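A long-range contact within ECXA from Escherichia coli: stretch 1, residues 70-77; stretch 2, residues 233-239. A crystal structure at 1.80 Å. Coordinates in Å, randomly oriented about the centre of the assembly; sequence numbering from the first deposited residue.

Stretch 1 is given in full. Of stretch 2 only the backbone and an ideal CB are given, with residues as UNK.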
# COMPACT_ATOMS: atom_id res chain seq x y z
N GLU A 70 15.47 19.39 11.88
CA GLU A 70 14.49 18.32 12.05
C GLU A 70 13.85 17.97 10.72
O GLU A 70 13.47 16.82 10.48
CB GLU A 70 13.40 18.74 13.04
CG GLU A 70 13.84 18.93 14.46
CD GLU A 70 13.70 17.67 15.27
OE1 GLU A 70 12.58 17.40 15.75
OE2 GLU A 70 14.71 16.95 15.45
N TRP A 71 13.70 18.98 9.87
CA TRP A 71 13.01 18.83 8.60
C TRP A 71 13.98 18.56 7.46
O TRP A 71 13.57 18.28 6.33
CB TRP A 71 12.17 20.08 8.30
CG TRP A 71 10.96 20.24 9.16
CD1 TRP A 71 10.86 20.95 10.32
CD2 TRP A 71 9.66 19.67 8.92
NE1 TRP A 71 9.58 20.86 10.82
CE2 TRP A 71 8.83 20.08 9.98
CE3 TRP A 71 9.13 18.86 7.91
CZ2 TRP A 71 7.49 19.71 10.06
CZ3 TRP A 71 7.79 18.48 8.00
CH2 TRP A 71 6.99 18.91 9.06
N ALA A 72 15.27 18.62 7.77
CA ALA A 72 16.34 18.40 6.79
C ALA A 72 16.26 17.07 5.99
O ALA A 72 16.66 17.05 4.83
CB ALA A 72 17.70 18.49 7.48
N PRO A 73 15.76 15.98 6.60
CA PRO A 73 15.57 14.75 5.80
C PRO A 73 14.68 14.92 4.56
O PRO A 73 14.72 14.05 3.68
CB PRO A 73 14.91 13.79 6.79
CG PRO A 73 15.47 14.20 8.11
CD PRO A 73 15.62 15.69 8.05
N SER A 74 13.91 16.00 4.48
CA SER A 74 13.10 16.27 3.30
C SER A 74 13.93 16.76 2.11
O SER A 74 13.46 16.76 0.98
CB SER A 74 12.02 17.30 3.63
OG SER A 74 12.60 18.57 3.80
N GLY A 75 15.17 17.18 2.37
CA GLY A 75 16.08 17.57 1.30
C GLY A 75 16.21 19.08 1.16
O GLY A 75 17.00 19.58 0.36
N ILE A 76 15.47 19.78 2.02
CA ILE A 76 15.53 21.23 2.11
C ILE A 76 16.85 21.69 2.68
O ILE A 76 17.45 21.02 3.50
CB ILE A 76 14.46 21.81 3.05
CG1 ILE A 76 14.51 21.14 4.41
CG2 ILE A 76 13.09 21.69 2.43
CD1 ILE A 76 14.30 22.08 5.56
N ARG A 77 17.26 22.87 2.26
CA ARG A 77 18.50 23.43 2.79
C ARG A 77 18.31 24.89 3.12
O ARG A 77 17.63 25.63 2.41
CB ARG A 77 19.66 23.24 1.80
CG ARG A 77 20.08 21.79 1.64
CD ARG A 77 21.23 21.64 0.67
NE ARG A 77 20.85 22.07 -0.68
CZ ARG A 77 21.20 23.23 -1.22
NH1 ARG A 77 21.96 24.08 -0.54
NH2 ARG A 77 20.81 23.54 -2.45
N UNK A 233 5.82 14.56 2.67
CA UNK A 233 4.94 15.66 2.30
C UNK A 233 5.73 16.85 1.80
O UNK A 233 5.40 17.45 0.77
CB UNK A 233 4.07 16.07 3.49
N UNK A 234 6.80 17.20 2.51
CA UNK A 234 7.64 18.32 2.11
C UNK A 234 8.40 18.02 0.81
O UNK A 234 8.58 18.90 -0.02
CB UNK A 234 8.63 18.66 3.23
N UNK A 235 8.83 16.77 0.63
CA UNK A 235 9.43 16.35 -0.64
C UNK A 235 8.50 16.63 -1.82
O UNK A 235 8.95 17.03 -2.89
CB UNK A 235 9.78 14.86 -0.59
N UNK A 236 7.21 16.40 -1.63
CA UNK A 236 6.21 16.75 -2.63
C UNK A 236 6.16 18.27 -2.83
O UNK A 236 6.15 18.74 -3.97
CB UNK A 236 4.84 16.22 -2.22
N UNK A 237 6.14 19.02 -1.73
CA UNK A 237 6.05 20.48 -1.79
C UNK A 237 7.30 21.09 -2.40
O UNK A 237 7.26 22.20 -2.91
CB UNK A 237 5.82 21.06 -0.39
N UNK A 238 8.42 20.36 -2.34
CA UNK A 238 9.66 20.84 -2.96
C UNK A 238 9.62 20.73 -4.48
O UNK A 238 10.34 21.43 -5.16
CB UNK A 238 10.86 20.06 -2.42
N UNK A 239 8.79 19.84 -5.01
CA UNK A 239 8.73 19.70 -6.46
C UNK A 239 7.41 20.20 -7.03
O UNK A 239 7.30 20.44 -8.23
CB UNK A 239 8.94 18.24 -6.85

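Stretch 2 runs as one turn after another of helix past the short 3-10 segment 72-74, so the useful question at each position is whether its CA-to-CB bond meets that turn or misses it.

Position 233 points sideways, and its ideal CB finds nothing of stretch 1 within 5.5 Å. Its helical backbone angles of -61/-46 would accept almost any residue, and this contact alone gives no preference. The deposited residue is Gly233, whose carbonyl O receives the backbone N of position 237.

Position 234 is the one to read most closely. Its CB points toward stretch 1 and already lies 3.7 Å from Ser74 CB, 4.7 Å from Trp71 CE3 and 5.5 Å from Ile76 CG2. The surroundings are largely apolar, and Ser74 OG is engaged in a 2.7 Å hydrogen bond to Trp71 O, so a compact aliphatic side chain suits: alanine would reach less far, while valine or isoleucine could branch to both hydrophobic neighbours. The residue is Val234, chi1 in t. Its two methyls divide the work: CG2 lies 3.6 Å from Trp71 CZ3, while CG1 sits 4.0 Å from Ile76 CG2 and 3.4 Å from Ser74 OG.

Position 235 points sideways, yet its CA is 5.4 Å from Ser74 CA and its CB is 4.4 Å from Ser74 O. The carbonyls of Pro73 and Ser74 offer acceptors, favouring a long donor such as lysine, arginine or glutamine that can reach along the turn. Arg235 does so with chi2 and chi3 both in t: its NH2 comes 3.0 Å from Pro73 O, and the face of its guanidinium lies against Ser74 O, with NH1 at 3.3 Å but too poorly angled for a hydrogen bond.

Positions 236 and 237 are beyond reach of stretch 1, which leaves their choice to other surroundings; they are Val236 and Met237.

Position 238 returns to the contact one turn after 234, its CB pointing toward stretch 1 but still 5.4 Å from Ser74 O. That gap calls for length, and the carbonyl for a donor; lysine, glutamine or arginine could answer. Arg238 donates from NH1 to Ser74 O at 2.6 Å, a weak hydrogen bond because the angle is only 127°. Its CD packs 3.7 Å from Ile76 CG2, and one guanidinium face covers Gly75, with NH1 3.3 Å from Gly75 CA. The bare glycine makes room: an ideal CB there would fall 2.0 Å from Arg238 NH1.

Position 239 is out of reach, so stretch 1 sets no rule; it is Arg239.

Stretch 2 (233-239) GVRVMRR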
# COMPACT_ATOMS: atom_id res chain seq x y z
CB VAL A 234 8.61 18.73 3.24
CG1 VAL A 234 9.56 19.83 2.78
CG2 VAL A 234 7.82 19.20 4.46
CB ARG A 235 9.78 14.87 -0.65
CG ARG A 235 11.02 14.54 0.12
CD ARG A 235 11.56 13.15 -0.23
NE ARG A 235 12.82 12.94 0.47
CZ ARG A 235 13.97 13.46 0.07
NH1 ARG A 235 14.03 14.20 -1.03
NH2 ARG A 235 15.08 13.24 0.77
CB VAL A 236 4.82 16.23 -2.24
CG1 VAL A 236 3.76 16.78 -3.18
CG2 VAL A 236 4.82 14.69 -2.28
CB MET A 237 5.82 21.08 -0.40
CG MET A 237 4.53 20.63 0.30
SD MET A 237 3.05 20.70 -0.74
CE MET A 237 2.87 22.46 -0.99
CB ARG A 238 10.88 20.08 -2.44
CG ARG A 238 11.28 20.43 -1.03
CD ARG A 238 12.45 19.58 -0.58
NE ARG A 238 13.62 19.77 -1.44
CZ ARG A 238 14.44 18.78 -1.80
NH1 ARG A 238 14.22 17.54 -1.38
NH2 ARG A 238 15.48 19.04 -2.58
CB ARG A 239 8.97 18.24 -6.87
CG ARG A 239 7.86 17.28 -6.51
CD ARG A 239 8.11 15.93 -7.16
NE ARG A 239 7.06 14.96 -6.85
CZ ARG A 239 7.08 14.15 -5.80
NH1 ARG A 239 8.10 14.17 -4.95
NH2 ARG A 239 6.08 13.31 -5.60
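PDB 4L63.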